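Local coordinates for protein heat shock protease HtrA (Thermotoga maritima, PDB 1L1J) that is a periplasmic heat shock protease, independent of ATP, whose trypsin-like domain probably cleaves other proteins as a serine endopeptidase, at residues P215-T218 against V219-F222. Numbering follows the deposited sequence.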
ATOM      1  N   PRO A 215      -7.316  -2.897   8.074  1.00 42.07           N
ATOM      2  CA  PRO A 215      -8.484  -3.670   7.627  1.00 43.06           C
ATOM      3  C   PRO A 215      -9.302  -2.872   6.623  1.00 45.34           C
ATOM      4  O   PRO A 215      -9.539  -1.680   6.844  1.00 45.65           O
ATOM      5  CB  PRO A 215      -9.264  -3.892   8.915  1.00 41.93           C
ATOM      6  CG  PRO A 215      -8.212  -3.772   9.991  1.00 41.05           C
ATOM      7  CD  PRO A 215      -7.368  -2.648   9.523  1.00 39.77           C
ATOM      8  N   ILE A 216      -9.750  -3.493   5.530  1.00 47.13           N
ATOM      9  CA  ILE A 216     -10.537  -2.719   4.566  1.00 50.70           C
ATOM     10  C   ILE A 216     -11.851  -2.218   5.149  1.00 52.01           C
ATOM     11  O   ILE A 216     -12.309  -1.134   4.796  1.00 54.23           O
ATOM     12  CB  ILE A 216     -10.865  -3.482   3.261  1.00 50.33           C
ATOM     13  CG1 ILE A 216     -10.733  -4.979   3.490  1.00 50.48           C
ATOM     14  CG2 ILE A 216     -10.035  -2.915   2.110  1.00 47.29           C
ATOM     15  CD1 ILE A 216     -11.669  -5.494   4.548  1.00 53.03           C
ATOM     16  N   ASN A 217     -12.472  -2.995   6.028  1.00 51.49           N
ATOM     17  CA  ASN A 217     -13.714  -2.542   6.631  1.00 50.79           C
ATOM     18  C   ASN A 217     -13.507  -1.171   7.240  1.00 50.93           C
ATOM     19  O   ASN A 217     -14.405  -0.342   7.244  1.00 52.53           O
ATOM     20  CB  ASN A 217     -14.175  -3.523   7.688  1.00 49.92           C
ATOM     21  CG  ASN A 217     -14.930  -4.672   7.093  1.00 50.93           C
ATOM     22  OD1 ASN A 217     -14.615  -5.125   5.988  1.00 52.39           O
ATOM     23  ND2 ASN A 217     -15.936  -5.163   7.811  1.00 48.84           N
ATOM     24  N   THR A 218     -12.313  -0.931   7.756  1.00 50.88           N
ATOM     25  CA  THR A 218     -12.013   0.366   8.321  1.00 51.21           C
ATOM     26  C   THR A 218     -11.892   1.326   7.145  1.00 52.46           C
ATOM     27  O   THR A 218     -12.406   2.436   7.185  1.00 53.52           O
ATOM     28  CB  THR A 218     -10.698   0.325   9.110  1.00 49.76           C
ATOM     29  OG1 THR A 218     -10.890  -0.473  10.284  1.00 51.33           O
ATOM     30  CG2 THR A 218     -10.248   1.728   9.504  1.00 47.63           C
ATOM     31  N   VAL A 219     -11.227   0.876   6.088  1.00 53.33           N
ATOM     32  CA  VAL A 219     -11.034   1.688   4.895  1.00 54.69           C
ATOM     33  C   VAL A 219     -12.382   2.068   4.271  1.00 55.60           C
ATOM     34  O   VAL A 219     -12.564   3.196   3.807  1.00 54.90           O
ATOM     35  CB  VAL A 219     -10.161   0.930   3.851  1.00 55.50           C
ATOM     36  CG1 VAL A 219      -9.816   1.845   2.680  1.00 55.01           C
ATOM     37  CG2 VAL A 219      -8.885   0.415   4.512  1.00 54.72           C
ATOM     38  N   LYS A 220     -13.325   1.127   4.269  1.00 56.72           N
ATOM     39  CA  LYS A 220     -14.662   1.367   3.723  1.00 57.90           C
ATOM     40  C   LYS A 220     -15.363   2.477   4.517  1.00 59.27           C
ATOM     41  O   LYS A 220     -15.988   3.368   3.944  1.00 59.28           O
ATOM     42  CB  LYS A 220     -15.515   0.096   3.790  1.00 56.79           C
ATOM     43  CG  LYS A 220     -15.051  -1.051   2.913  1.00 57.23           C
ATOM     44  CD  LYS A 220     -15.982  -2.231   3.094  1.00 56.92           C
ATOM     45  CE  LYS A 220     -15.436  -3.499   2.472  1.00 57.46           C
ATOM     46  NZ  LYS A 220     -16.174  -4.685   3.006  1.00 56.98           N
ATOM     47  N   LYS A 221     -15.267   2.417   5.840  1.00 59.71           N
ATOM     48  CA  LYS A 221     -15.882   3.437   6.662  1.00 61.96           C
ATOM     49  C   LYS A 221     -15.226   4.776   6.349  1.00 62.00           C
ATOM     50  O   LYS A 221     -15.847   5.824   6.512  1.00 63.94           O
ATOM     51  CB  LYS A 221     -15.734   3.111   8.155  1.00 64.50           C
ATOM     52  CG  LYS A 221     -16.462   1.835   8.578  1.00 67.99           C
ATOM     53  CD  LYS A 221     -16.451   1.608  10.095  1.00 70.40           C
ATOM     54  CE  LYS A 221     -17.103   0.265  10.448  1.00 70.81           C
ATOM     55  NZ  LYS A 221     -17.326   0.077  11.913  1.00 72.04           N
ATOM     56  N   PHE A 222     -13.975   4.751   5.901  1.00 60.76           N
ATOM     57  CA  PHE A 222     -13.298   5.997   5.563  1.00 60.64           C
ATOM     58  C   PHE A 222     -13.791   6.471   4.210  1.00 61.12           C
ATOM     59  O   PHE A 222     -14.249   7.600   4.064  1.00 60.05           O
ATOM     60  CB  PHE A 222     -11.783   5.823   5.484  1.00 58.81           C
ATOM     61  CG  PHE A 222     -11.087   6.991   4.843  1.00 57.67           C
ATOM     62  CD1 PHE A 222     -10.959   8.201   5.519  1.00 56.49           C
ATOM     63  CD2 PHE A 222     -10.608   6.898   3.535  1.00 57.24           C
ATOM     64  CE1 PHE A 222     -10.370   9.305   4.903  1.00 55.90           C
ATOM     65  CE2 PHE A 222     -10.018   7.991   2.907  1.00 57.01           C
ATOM     66  CZ  PHE A 222      -9.898   9.202   3.593  1.00 56.66           C
TER
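Asn217 and Lys220 meet within a local i to i+3 contact on the first turns of helix 216-223, the short helix near the end of the protease domain that follows strand 211-215. Backbone bonds of the i to i+4 kind wind the segment: the amide N of Val219 reaches O of Pro215, the N-cap residue, at 3.2 Å, and N of Lys221 bonds to O of Asn217 at 3.2 Å. N of Phe222 closes on O of Thr218 at 3.1 Å. On the polar side, the side chains of Asn217 and Lys220 run alongside each other, pointing the same way. With CG of Lys220 beside its own backbone N (chi1 -66°) and the chain extended beyond it, the ammonium is carried back beside the amide of Asn217, where NZ makes a weak hydrogen bond of 3.4 Å to OD1 of Asn217. Stronger partners lie outside: NZ bonds to O of Gly123, while the Asn217 amide takes N of Ser125 on OD1 and gives ND2 to OD1 of Asp124. In this trypsin-like, clan PA fold of two beta domains, the helix is thereby tied to the chain just after strand 121-122. Shortening Lys220 to an alanine is likely to leave O of Gly123 without this ammonium donor and to lose much of the side-chain contact with Phe122. The buried side is apolar. CG2 of Ile216 comes within 4.2 Å of CB of Val219, and the two rest on Val194 and Ile197 of strand 193-198 respectively. Val219 also touches Ile105, as does Phe222, whose side chain, with CG anti to the backbone N (chi1 167°), leads away from residues 215-218. Ile105 directly follows Asp104, the predicted charge-relay aspartate, whose side chain lies about 9 Å from that of Thr218.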